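Local coordinates for protein laccase (Botrytis aclada, PDB 3SQR) that is a multicopper oxidase that couples oxidation of phenolic substrates to reduction of dioxygen to water and probably acts in the breakdown of lignin, at residues G198-Q203 with F253-V258; F278-H283 with G345-D350; V390-S395 with L536-V541. One frame throughout, in Å; residues are numbered along the deposited sequence.

Interaction 1. Residues G198-Q203 with F253-V258; sequences GVIFLQ and FELTFV. With NAG (2-acetamido-2-deoxy-beta-D-glucopyranose), chain C.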
loop_
_atom_site.group_PDB
_atom_site.type_symbol
_atom_site.label_atom_id
_atom_site.label_comp_id
_atom_site.label_asym_id
_atom_site.label_seq_id
_atom_site.Cartn_x
_atom_site.Cartn_y
_atom_site.Cartn_z
ATOM N N GLY A 198 4.987 -16.654 -1.716
ATOM C CA GLY A 198 5.417 -15.269 -1.683
ATOM C C GLY A 198 4.380 -14.379 -2.341
ATOM O O GLY A 198 3.167 -14.687 -2.473
ATOM N N VAL A 199 4.841 -13.185 -2.637
ATOM C CA VAL A 199 3.944 -12.104 -3.084
ATOM C C VAL A 199 3.628 -12.262 -4.558
ATOM O O VAL A 199 4.459 -12.775 -5.375
ATOM C CB VAL A 199 4.598 -10.732 -2.819
ATOM C CG1 VAL A 199 3.825 -9.620 -3.472
ATOM C CG2 VAL A 199 4.649 -10.397 -1.292
ATOM N N ILE A 200 2.443 -11.869 -4.914
ATOM C CA ILE A 200 2.075 -11.649 -6.331
ATOM C C ILE A 200 1.579 -10.222 -6.403
ATOM O O ILE A 200 0.538 -9.878 -5.835
ATOM C CB ILE A 200 0.921 -12.571 -6.803
ATOM C CG1 ILE A 200 1.337 -14.039 -6.650
ATOM C CG2 ILE A 200 0.489 -12.215 -8.249
ATOM C CD1 ILE A 200 0.280 -15.069 -7.005
ATOM N N PHE A 201 2.398 -9.350 -7.002
ATOM C CA PHE A 201 2.041 -7.993 -7.246
ATOM C C PHE A 201 1.087 -7.852 -8.408
ATOM O O PHE A 201 1.201 -8.539 -9.408
ATOM C CB PHE A 201 3.272 -7.140 -7.516
ATOM C CG PHE A 201 4.142 -6.950 -6.304
ATOM C CD1 PHE A 201 3.740 -6.074 -5.306
ATOM C CD2 PHE A 201 5.337 -7.629 -6.157
ATOM C CE1 PHE A 201 4.504 -5.889 -4.209
ATOM C CE2 PHE A 201 6.138 -7.418 -5.059
ATOM C CZ PHE A 201 5.729 -6.537 -4.095
ATOM N N LEU A 202 0.088 -7.021 -8.225
ATOM C CA LEU A 202 -0.879 -6.711 -9.281
ATOM C C LEU A 202 -0.761 -5.211 -9.532
ATOM O O LEU A 202 -0.842 -4.419 -8.603
ATOM C CB LEU A 202 -2.275 -7.124 -8.843
ATOM C CG LEU A 202 -2.525 -8.552 -8.437
ATOM C CD1 LEU A 202 -3.895 -8.652 -7.734
ATOM C CD2 LEU A 202 -2.375 -9.467 -9.663
ATOM N N GLN A 203 -0.546 -4.792 -10.767
ATOM C CA GLN A 203 -0.425 -3.376 -11.063
ATOM C C GLN A 203 -0.756 -3.093 -12.514
ATOM O O GLN A 203 -0.736 -3.964 -13.370
ATOM C CB GLN A 203 0.986 -2.886 -10.782
ATOM C CG GLN A 203 2.015 -3.589 -11.644
ATOM C CD GLN A 203 3.438 -3.287 -11.288
ATOM O OE1 GLN A 203 4.187 -4.159 -10.914
ATOM N NE2 GLN A 203 3.855 -2.045 -11.517
ATOM N N PHE A 253 3.065 -14.116 -16.236
ATOM C CA PHE A 253 3.363 -14.605 -14.916
ATOM C C PHE A 253 2.958 -16.076 -14.846
ATOM O O PHE A 253 1.924 -16.453 -15.356
ATOM C CB PHE A 253 2.527 -13.894 -13.878
ATOM C CG PHE A 253 2.557 -14.533 -12.517
ATOM C CD1 PHE A 253 3.736 -14.523 -11.771
ATOM C CD2 PHE A 253 1.444 -15.188 -11.986
ATOM C CE1 PHE A 253 3.802 -15.080 -10.513
ATOM C CE2 PHE A 253 1.496 -15.787 -10.706
ATOM C CZ PHE A 253 2.703 -15.742 -9.968
ATOM N N GLU A 254 3.785 -16.874 -14.228
ATOM C CA GLU A 254 3.459 -18.295 -14.084
ATOM C C GLU A 254 3.686 -18.729 -12.686
ATOM O O GLU A 254 4.689 -18.309 -12.056
ATOM C CB GLU A 254 4.340 -19.120 -15.020
ATOM C CG GLU A 254 3.950 -20.590 -15.136
ATOM C CD GLU A 254 4.508 -21.501 -14.059
ATOM O OE1 GLU A 254 5.470 -21.096 -13.367
ATOM O OE2 GLU A 254 3.973 -22.634 -13.909
ATOM N N LEU A 255 2.823 -19.615 -12.225
ATOM C CA LEU A 255 2.813 -20.145 -10.890
ATOM C C LEU A 255 2.540 -21.661 -11.048
ATOM O O LEU A 255 1.599 -22.001 -11.737
ATOM C CB LEU A 255 1.655 -19.522 -10.092
ATOM C CG LEU A 255 1.485 -20.038 -8.669
ATOM C CD1 LEU A 255 2.790 -20.062 -7.806
ATOM C CD2 LEU A 255 0.306 -19.360 -7.959
ATOM N N THR A 256 3.407 -22.468 -10.487
ATOM C CA THR A 256 3.279 -23.941 -10.546
ATOM C C THR A 256 2.758 -24.529 -9.291
ATOM O O THR A 256 3.282 -24.253 -8.199
ATOM C CB THR A 256 4.618 -24.534 -10.871
ATOM O OG1 THR A 256 4.967 -24.050 -12.148
ATOM C CG2 THR A 256 4.527 -26.090 -10.892
ATOM N N PHE A 257 1.728 -25.369 -9.406
ATOM C CA PHE A 257 1.183 -26.040 -8.279
ATOM C C PHE A 257 1.486 -27.557 -8.411
ATOM O O PHE A 257 1.479 -28.122 -9.527
ATOM C CB PHE A 257 -0.331 -25.922 -8.170
ATOM C CG PHE A 257 -0.852 -24.675 -7.542
ATOM C CD1 PHE A 257 -0.006 -23.706 -6.970
ATOM C CD2 PHE A 257 -2.203 -24.438 -7.549
ATOM C CE1 PHE A 257 -0.570 -22.567 -6.410
ATOM C CE2 PHE A 257 -2.762 -23.278 -6.982
ATOM C CZ PHE A 257 -1.921 -22.369 -6.415
ATOM N N VAL A 258 1.787 -28.137 -7.268
ATOM C CA VAL A 258 1.848 -29.576 -7.042
ATOM C C VAL A 258 0.533 -30.051 -6.414
ATOM O O VAL A 258 0.026 -29.577 -5.408
ATOM C CB VAL A 258 3.032 -29.959 -6.120
ATOM C CG1 VAL A 258 2.927 -31.524 -5.770
ATOM C CG2 VAL A 258 4.361 -29.620 -6.755
HETATM C C1 NAG C . 6.996 -12.686 -7.394
HETATM C C2 NAG C . 7.169 -14.153 -7.015
HETATM C C3 NAG C . 7.991 -14.198 -5.741
HETATM C C4 NAG C . 9.336 -13.506 -5.908
HETATM C C5 NAG C . 9.163 -12.119 -6.607
HETATM C C6 NAG C . 10.406 -11.745 -7.376
HETATM C C7 NAG C . 5.530 -15.934 -7.048
HETATM C C8 NAG C . 4.221 -16.501 -6.525
HETATM N N2 NAG C . 5.924 -14.742 -6.624
HETATM O O3 NAG C . 8.171 -15.516 -5.278
HETATM O O4 NAG C . 9.947 -13.316 -4.619
HETATM O O5 NAG C . 8.243 -12.142 -7.669
HETATM O O6 NAG C . 10.382 -10.348 -7.673
HETATM O O7 NAG C . 6.244 -16.537 -7.855
#

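Interaction 2. Residues F278-H283 with G345-D350; sequences FAIDNH and GILRYD. With SO4 (sulfate ion), chain M.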
loop_
_atom_site.group_PDB
_atom_site.type_symbol
_atom_site.label_atom_id
_atom_site.label_comp_id
_atom_site.label_asym_id
_atom_site.label_seq_id
_atom_site.Cartn_x
_atom_site.Cartn_y
_atom_site.Cartn_z
ATOM N N PHE A 278 -9.009 -10.416 -7.952
ATOM C CA PHE A 278 -8.160 -11.513 -8.241
ATOM C C PHE A 278 -8.915 -12.844 -8.175
ATOM O O PHE A 278 -9.698 -13.068 -7.231
ATOM C CB PHE A 278 -6.990 -11.512 -7.220
ATOM C CG PHE A 278 -6.009 -12.583 -7.431
ATOM C CD1 PHE A 278 -4.962 -12.450 -8.313
ATOM C CD2 PHE A 278 -6.120 -13.786 -6.732
ATOM C CE1 PHE A 278 -4.058 -13.473 -8.494
ATOM C CE2 PHE A 278 -5.157 -14.817 -6.889
ATOM C CZ PHE A 278 -4.158 -14.656 -7.784
ATOM N N ALA A 279 -8.578 -13.734 -9.110
ATOM C CA ALA A 279 -9.256 -15.051 -9.167
ATOM C C ALA A 279 -8.301 -16.001 -9.838
ATOM O O ALA A 279 -7.442 -15.573 -10.621
ATOM C CB ALA A 279 -10.593 -14.924 -9.933
ATOM N N ILE A 280 -8.425 -17.278 -9.504
ATOM C CA ILE A 280 -7.680 -18.348 -10.172
ATOM C C ILE A 280 -8.783 -19.298 -10.632
ATOM O O ILE A 280 -9.514 -19.821 -9.807
ATOM C CB ILE A 280 -6.715 -19.067 -9.246
ATOM C CG1 ILE A 280 -5.709 -18.070 -8.643
ATOM C CG2 ILE A 280 -5.994 -20.227 -9.976
ATOM C CD1 ILE A 280 -4.785 -18.722 -7.591
ATOM N N ASP A 281 -8.941 -19.445 -11.919
ATOM C CA ASP A 281 -10.022 -20.275 -12.436
ATOM C C ASP A 281 -10.019 -21.641 -11.777
ATOM O O ASP A 281 -8.988 -22.294 -11.622
ATOM C CB ASP A 281 -9.875 -20.483 -13.936
ATOM C CG ASP A 281 -10.067 -19.241 -14.731
ATOM O OD1 ASP A 281 -10.390 -18.148 -14.181
ATOM O OD2 ASP A 281 -9.886 -19.356 -15.964
ATOM N N ASN A 282 -11.222 -22.060 -11.407
ATOM C CA ASN A 282 -11.500 -23.358 -10.834
ATOM C C ASN A 282 -10.808 -23.606 -9.503
ATOM O O ASN A 282 -10.732 -24.727 -9.054
ATOM C CB ASN A 282 -11.170 -24.458 -11.831
ATOM C CG ASN A 282 -11.911 -25.738 -11.536
ATOM O OD1 ASN A 282 -11.290 -26.785 -11.498
ATOM N ND2 ASN A 282 -13.244 -25.651 -11.298
ATOM N N HIS A 283 -10.350 -22.522 -8.849
ATOM C CA HIS A 283 -9.771 -22.637 -7.519
ATOM C C HIS A 283 -10.484 -21.673 -6.568
ATOM O O HIS A 283 -11.084 -20.687 -6.970
ATOM C CB HIS A 283 -8.248 -22.384 -7.572
ATOM C CG HIS A 283 -7.458 -23.455 -8.266
ATOM N ND1 HIS A 283 -7.468 -23.640 -9.636
ATOM C CD2 HIS A 283 -6.621 -24.391 -7.769
ATOM C CE1 HIS A 283 -6.657 -24.641 -9.936
ATOM N NE2 HIS A 283 -6.123 -25.104 -8.824
ATOM N N GLY A 345 -2.398 -14.133 -15.630
ATOM C CA GLY A 345 -1.234 -14.999 -15.572
ATOM C C GLY A 345 -1.703 -16.439 -15.727
ATOM O O GLY A 345 -2.868 -16.680 -15.992
ATOM N N ILE A 346 -0.772 -17.348 -15.574
ATOM C CA ILE A 346 -1.004 -18.765 -15.784
ATOM C C ILE A 346 -0.559 -19.575 -14.609
ATOM O O ILE A 346 0.604 -19.470 -14.123
ATOM C CB ILE A 346 -0.213 -19.282 -17.049
ATOM C CG1 ILE A 346 -0.648 -18.554 -18.294
ATOM C CG2 ILE A 346 -0.422 -20.758 -17.189
ATOM C CD1 ILE A 346 0.215 -18.889 -19.548
ATOM N N LEU A 347 -1.496 -20.399 -14.115
ATOM C CA LEU A 347 -1.264 -21.408 -13.156
ATOM C C LEU A 347 -1.099 -22.748 -13.903
ATOM O O LEU A 347 -1.940 -23.052 -14.714
ATOM C CB LEU A 347 -2.473 -21.536 -12.267
ATOM C CG LEU A 347 -2.338 -22.622 -11.198
ATOM C CD1 LEU A 347 -1.337 -22.213 -10.144
ATOM C CD2 LEU A 347 -3.693 -22.871 -10.574
ATOM N N ARG A 348 -0.019 -23.452 -13.629
ATOM C CA ARG A 348 0.265 -24.791 -14.237
ATOM C C ARG A 348 0.409 -25.814 -13.151
ATOM O O ARG A 348 1.085 -25.592 -12.133
ATOM C CB ARG A 348 1.541 -24.735 -15.028
ATOM C CG ARG A 348 1.545 -23.674 -16.104
ATOM C CD ARG A 348 2.713 -23.945 -17.016
ATOM N NE ARG A 348 2.915 -22.944 -18.017
ATOM C CZ ARG A 348 2.124 -22.760 -19.064
ATOM N NH1 ARG A 348 1.042 -23.507 -19.260
ATOM N NH2 ARG A 348 2.422 -21.815 -19.921
ATOM N N TYR A 349 -0.186 -26.991 -13.367
ATOM C CA TYR A 349 0.085 -28.135 -12.497
ATOM C C TYR A 349 1.204 -28.949 -13.073
ATOM O O TYR A 349 1.762 -29.825 -12.406
ATOM C CB TYR A 349 -1.171 -28.985 -12.342
ATOM C CG TYR A 349 -2.178 -28.539 -11.295
ATOM C CD1 TYR A 349 -2.949 -27.395 -11.485
ATOM C CD2 TYR A 349 -2.335 -29.233 -10.107
ATOM C CE1 TYR A 349 -3.859 -26.991 -10.550
ATOM C CE2 TYR A 349 -3.287 -28.840 -9.160
ATOM C CZ TYR A 349 -4.020 -27.708 -9.389
ATOM O OH TYR A 349 -4.957 -27.280 -8.525
ATOM N N ASP A 350 1.524 -28.685 -14.320
ATOM C CA ASP A 350 2.658 -29.307 -14.943
ATOM C C ASP A 350 3.473 -28.194 -15.575
ATOM O O ASP A 350 3.087 -27.607 -16.591
ATOM C CB ASP A 350 2.173 -30.323 -15.990
ATOM C CG ASP A 350 3.314 -30.907 -16.812
ATOM O OD1 ASP A 350 4.497 -30.606 -16.529
ATOM O OD2 ASP A 350 3.010 -31.677 -17.763
HETATM S S SO4 M . 6.045 -20.850 -18.381
HETATM O O1 SO4 M . 7.005 -21.153 -19.431
HETATM O O2 SO4 M . 6.522 -19.657 -17.673
HETATM O O3 SO4 M . 4.737 -20.557 -18.944
HETATM O O4 SO4 M . 5.961 -22.001 -17.467
#

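Interaction 3. Residues V390-S395 with L536-V541; sequences VDEQVS and LAMQFV. With NAG (2-acetamido-2-deoxy-beta-D-glucopyranose), chain I.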
loop_
_atom_site.group_PDB
_atom_site.type_symbol
_atom_site.label_atom_id
_atom_site.label_comp_id
_atom_site.label_asym_id
_atom_site.label_seq_id
_atom_site.Cartn_x
_atom_site.Cartn_y
_atom_site.Cartn_z
ATOM N N VAL A 390 -14.228 12.874 14.207
ATOM C CA VAL A 390 -13.728 13.928 13.370
ATOM C C VAL A 390 -14.311 13.669 12.000
ATOM O O VAL A 390 -14.258 12.558 11.523
ATOM C CB VAL A 390 -12.201 13.922 13.293
ATOM C CG1 VAL A 390 -11.701 14.780 12.157
ATOM C CG2 VAL A 390 -11.586 14.383 14.650
ATOM N N ASP A 391 -14.852 14.708 11.378
ATOM C CA ASP A 391 -15.514 14.546 10.093
ATOM C C ASP A 391 -14.788 15.404 9.092
ATOM O O ASP A 391 -14.480 16.584 9.330
ATOM C CB ASP A 391 -17.019 14.940 10.143
ATOM C CG ASP A 391 -17.660 14.966 8.721
ATOM O OD1 ASP A 391 -17.974 13.890 8.230
ATOM O OD2 ASP A 391 -17.782 16.047 8.104
ATOM N N GLU A 392 -14.486 14.814 7.942
ATOM C CA GLU A 392 -13.883 15.534 6.867
ATOM C C GLU A 392 -14.525 15.112 5.544
ATOM O O GLU A 392 -15.045 14.015 5.407
ATOM C CB GLU A 392 -12.375 15.347 6.868
ATOM C CG GLU A 392 -11.731 16.125 8.072
ATOM C CD GLU A 392 -10.339 16.466 7.853
ATOM O OE1 GLU A 392 -9.569 15.576 7.402
ATOM O OE2 GLU A 392 -9.990 17.620 8.178
ATOM N N GLN A 393 -14.477 16.041 4.616
ATOM C CA GLN A 393 -15.218 15.946 3.373
ATOM C C GLN A 393 -14.344 16.182 2.192
ATOM O O GLN A 393 -13.672 17.210 2.062
ATOM C CB GLN A 393 -16.385 16.941 3.378
ATOM C CG GLN A 393 -17.273 16.769 4.597
ATOM C CD GLN A 393 -18.372 17.807 4.645
ATOM O OE1 GLN A 393 -18.238 18.891 4.102
ATOM N NE2 GLN A 393 -19.442 17.472 5.271
ATOM N N VAL A 394 -14.404 15.227 1.281
ATOM C CA VAL A 394 -13.630 15.303 0.054
ATOM C C VAL A 394 -14.436 15.990 -1.040
ATOM O O VAL A 394 -15.556 15.628 -1.327
ATOM C CB VAL A 394 -13.189 13.923 -0.406
ATOM C CG1 VAL A 394 -12.259 14.009 -1.622
ATOM C CG2 VAL A 394 -12.454 13.207 0.772
ATOM N N SER A 395 -13.776 16.944 -1.667
ATOM C CA SER A 395 -14.285 17.591 -2.848
ATOM C C SER A 395 -13.144 17.785 -3.849
ATOM O O SER A 395 -12.066 17.205 -3.675
ATOM C CB SER A 395 -14.963 18.918 -2.464
ATOM O OG SER A 395 -15.694 19.384 -3.569
ATOM N N LEU A 536 -5.224 14.626 -2.261
ATOM C CA LEU A 536 -6.244 13.974 -1.506
ATOM C C LEU A 536 -5.658 13.303 -0.290
ATOM O O LEU A 536 -5.408 12.103 -0.280
ATOM C CB LEU A 536 -7.002 12.905 -2.359
ATOM C CG LEU A 536 -8.437 12.696 -1.974
ATOM C CD1 LEU A 536 -9.140 11.799 -2.996
ATOM C CD2 LEU A 536 -8.581 12.104 -0.607
ATOM N N ALA A 537 -5.503 14.076 0.746
ATOM C CA ALA A 537 -4.713 13.681 1.862
ATOM C C ALA A 537 -4.901 14.646 3.004
ATOM O O ALA A 537 -5.158 15.817 2.788
ATOM C CB ALA A 537 -3.216 13.635 1.437
ATOM N N MET A 538 -4.691 14.142 4.220
ATOM C CA MET A 538 -4.571 14.955 5.374
ATOM C C MET A 538 -3.599 14.251 6.331
ATOM O O MET A 538 -2.964 13.271 5.957
ATOM C CB MET A 538 -5.923 15.229 5.988
ATOM C CG MET A 538 -6.738 13.983 6.204
ATOM S SD MET A 538 -6.159 13.071 7.532
ATOM C CE MET A 538 -6.569 14.218 8.908
ATOM N N GLN A 539 -3.391 14.802 7.496
ATOM C CA GLN A 539 -2.520 14.155 8.441
ATOM C C GLN A 539 -2.955 14.442 9.850
ATOM O O GLN A 539 -3.510 15.482 10.132
ATOM C CB GLN A 539 -1.054 14.544 8.208
ATOM C CG GLN A 539 -0.724 16.001 8.508
ATOM C CD GLN A 539 0.674 16.372 8.072
ATOM O OE1 GLN A 539 1.666 15.908 8.624
ATOM N NE2 GLN A 539 0.747 17.236 7.073
ATOM N N PHE A 540 -2.720 13.452 10.717
ATOM C CA PHE A 540 -3.027 13.561 12.118
ATOM C C PHE A 540 -1.756 13.864 12.862
ATOM O O PHE A 540 -0.773 13.152 12.733
ATOM C CB PHE A 540 -3.641 12.264 12.641
ATOM C CG PHE A 540 -4.907 11.907 11.961
ATOM C CD1 PHE A 540 -6.107 12.475 12.345
ATOM C CD2 PHE A 540 -4.914 11.000 10.894
ATOM C CE1 PHE A 540 -7.259 12.182 11.734
ATOM C CE2 PHE A 540 -6.127 10.652 10.240
ATOM C CZ PHE A 540 -7.287 11.235 10.644
ATOM N N VAL A 541 -1.764 14.966 13.628
ATOM C CA VAL A 541 -0.658 15.239 14.513
ATOM C C VAL A 541 -1.227 14.789 15.816
ATOM O O VAL A 541 -2.159 15.403 16.406
ATOM C CB VAL A 541 -0.177 16.688 14.483
ATOM C CG1 VAL A 541 0.794 16.950 15.702
ATOM C CG2 VAL A 541 0.493 17.025 13.083
HETATM C C1 NAG I . -15.112 19.681 7.912
HETATM C C2 NAG I . -15.047 19.753 9.432
HETATM C C3 NAG I . -16.351 19.222 10.006
HETATM C C4 NAG I . -17.537 19.951 9.408
HETATM C C5 NAG I . -17.501 19.740 7.894
HETATM C C6 NAG I . -18.701 20.406 7.197
HETATM C C7 NAG I . -12.847 19.579 10.557
HETATM C C8 NAG I . -11.777 18.697 11.154
HETATM N N2 NAG I . -13.917 19.002 10.034
HETATM O O3 NAG I . -16.283 19.432 11.388
HETATM O O4 NAG I . -18.722 19.377 9.914
HETATM O O5 NAG I . -16.293 20.346 7.458
HETATM O O6 NAG I . -18.631 21.784 7.498
HETATM O O7 NAG I . -12.683 20.794 10.575
#

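Interaction 1. Residues G198-Q203 with F253-V258
The carbonyl O of Val199 accepts a hydrogen bond from N2 of the protein-linked NAG, 2.8 Å long with an N-H...O angle of 156°, and with this bond in place the acetamido methyl C8 lies against Ile200 and Phe253, the pair that carries the contact. The methyl C8 lies 3.8 Å from Ile200 CG1 and equally far from Phe253 CZ, arriving at the edge of the ring, near its plane. Ile200 belongs to strand 195-205, while Phe253 and Leu255 belong to segment 253-258, which carries strand 254-256. These strands lie in the two different sheets of a cupredoxin-like beta sandwich, so their side chains meet in the layer between. The Ile200 chain is extended at its end (chi2 177°) and crosses the phenylalanine at about a right angle, which brings CD1 to 3.9 Å from Phe253 CZ. A long, branched isoleucine suits this place: it reaches across the interior between the sheets with apolar carbon throughout. Its CD1 also meets Leu255 CD2 more loosely, at 4.4 Å, while Leu255 CD1 turns to the sugar methyl. Met230 of strand 227-230 packs on both Ile200 and Phe253.

Interaction 2. Residues F278-H283 with G345-D350
His283 reaches across to Leu347 and Tyr349 from the last position of a type II turn that begins at Ile280. Its CB points toward 345-350, and CG stands anti to the carbonyl carbon (chi1 -69°), which turns a face of the imidazole to the leucine. ND1 looks back into its own turn: it donates to Asp281 O at 2.8 Å, nearly straight at 173° and almost in the ring plane, which limits the ring's rotation. CE1 comes next and meets Leu347 CD2 at 3.5 Å. That methyl sits over one ring face, 3.9 Å from the ring centroid, in a CH-pi contact displaced toward the rim. At the tip, NE2 meets Tyr349 OH in a very short hydrogen bond of 2.5 Å. The two rings approach rim to rim, with their planes 31° apart.

Leu347 also closes on Ile280, CD2 to CG2 at 3.6 Å, the two aliphatic chains crossing at about a right angle. Strands 276-280 and 344-348 flank strand 323-327 in one sheet of the cupredoxin-like domain, so these apolar side chains bridge over the intervening strand, and Leu347 rests on its Ile326. The neighbouring Arg348 instead binds a sulfate ion, probably from the crystallisation liquor: NE donates to two of its oxygens, and Arg348 NH2 donates to sulfate O3 at 2.8 Å. Lys251 binds the same ion.

Histidine suits its place because both ring nitrogens are used while the flat face accepts a methyl. Tyr349 OH also receives a bond from Ala319 N, so the phenol links the turn to a further loop. With ND1 committed as a donor, the buried ring is probably held in one orientation by opposed polar partners, and the backbone amide at the phenol oxygen may make that hydroxyl somewhat more acidic.

Interaction 3. Residues V390-S395 with L536-V541
Glu392 and Met538 run mutually aslant, so that the carboxylate lies against the curl of the thioether rather than against its sulfur. Glu392 OE1 is 3.5 Å from Met538 CG and 3.6 Å from Met538 CE. Methionine is flexible enough for this: CG lies between the backbone N and the carbonyl carbon (chi1 50°), and bends at chi2 and chi3 fold CE back. The same methyl sits 3.5 Å above the Phe540 ring plane, toward its rim. Glutamate suits its place because its aliphatic stem reaches the interior while OE1 has Tyr451 OH as hydrogen-bond partner; OE2 faces the methyl C8 of the protein-linked NAG. N2 of this sugar donates to Asp391 O at 2.6 Å.

Val394 and Leu536 meet at about a right angle, Val394 CG1 resting 4.1 Å from Leu536 CG and CD1. Val394 lies on strand 387-398, in the sheet facing that of strand 537-542, and its short branched chain presents a methyl to the leucine, on which Trp404 also packs. Leu536 comes within about 4 Å of the copper bound by His463, Cys526 and His531, and occupies the axial position of this type 1 site, where ascomycete laccases characteristically have a non-coordinating leucine.

Along the chain the three contacts come in series. Interactions 1 and 2, with centres about 9 Å apart, share one cupredoxin-like domain and meet in a common sheet, where strands 254-256 and 344-348 are neighbours: Phe253 O and Ile346 N lie 2.8 Å apart, a probable hydrogen bond, as are Phe257 N and Arg348 O. Interaction 3 lies on the opposite side of the chain's centre, about 36 Å from interaction 1 and about 40 Å from interaction 2 between centres. Its strands 387-398 and 537-542 hold the same places in their sheets as 195-205 and 344-348 do in theirs. The same sandwich plan is used twice, beside a copper at interaction 3 and away from the copper sites at the others.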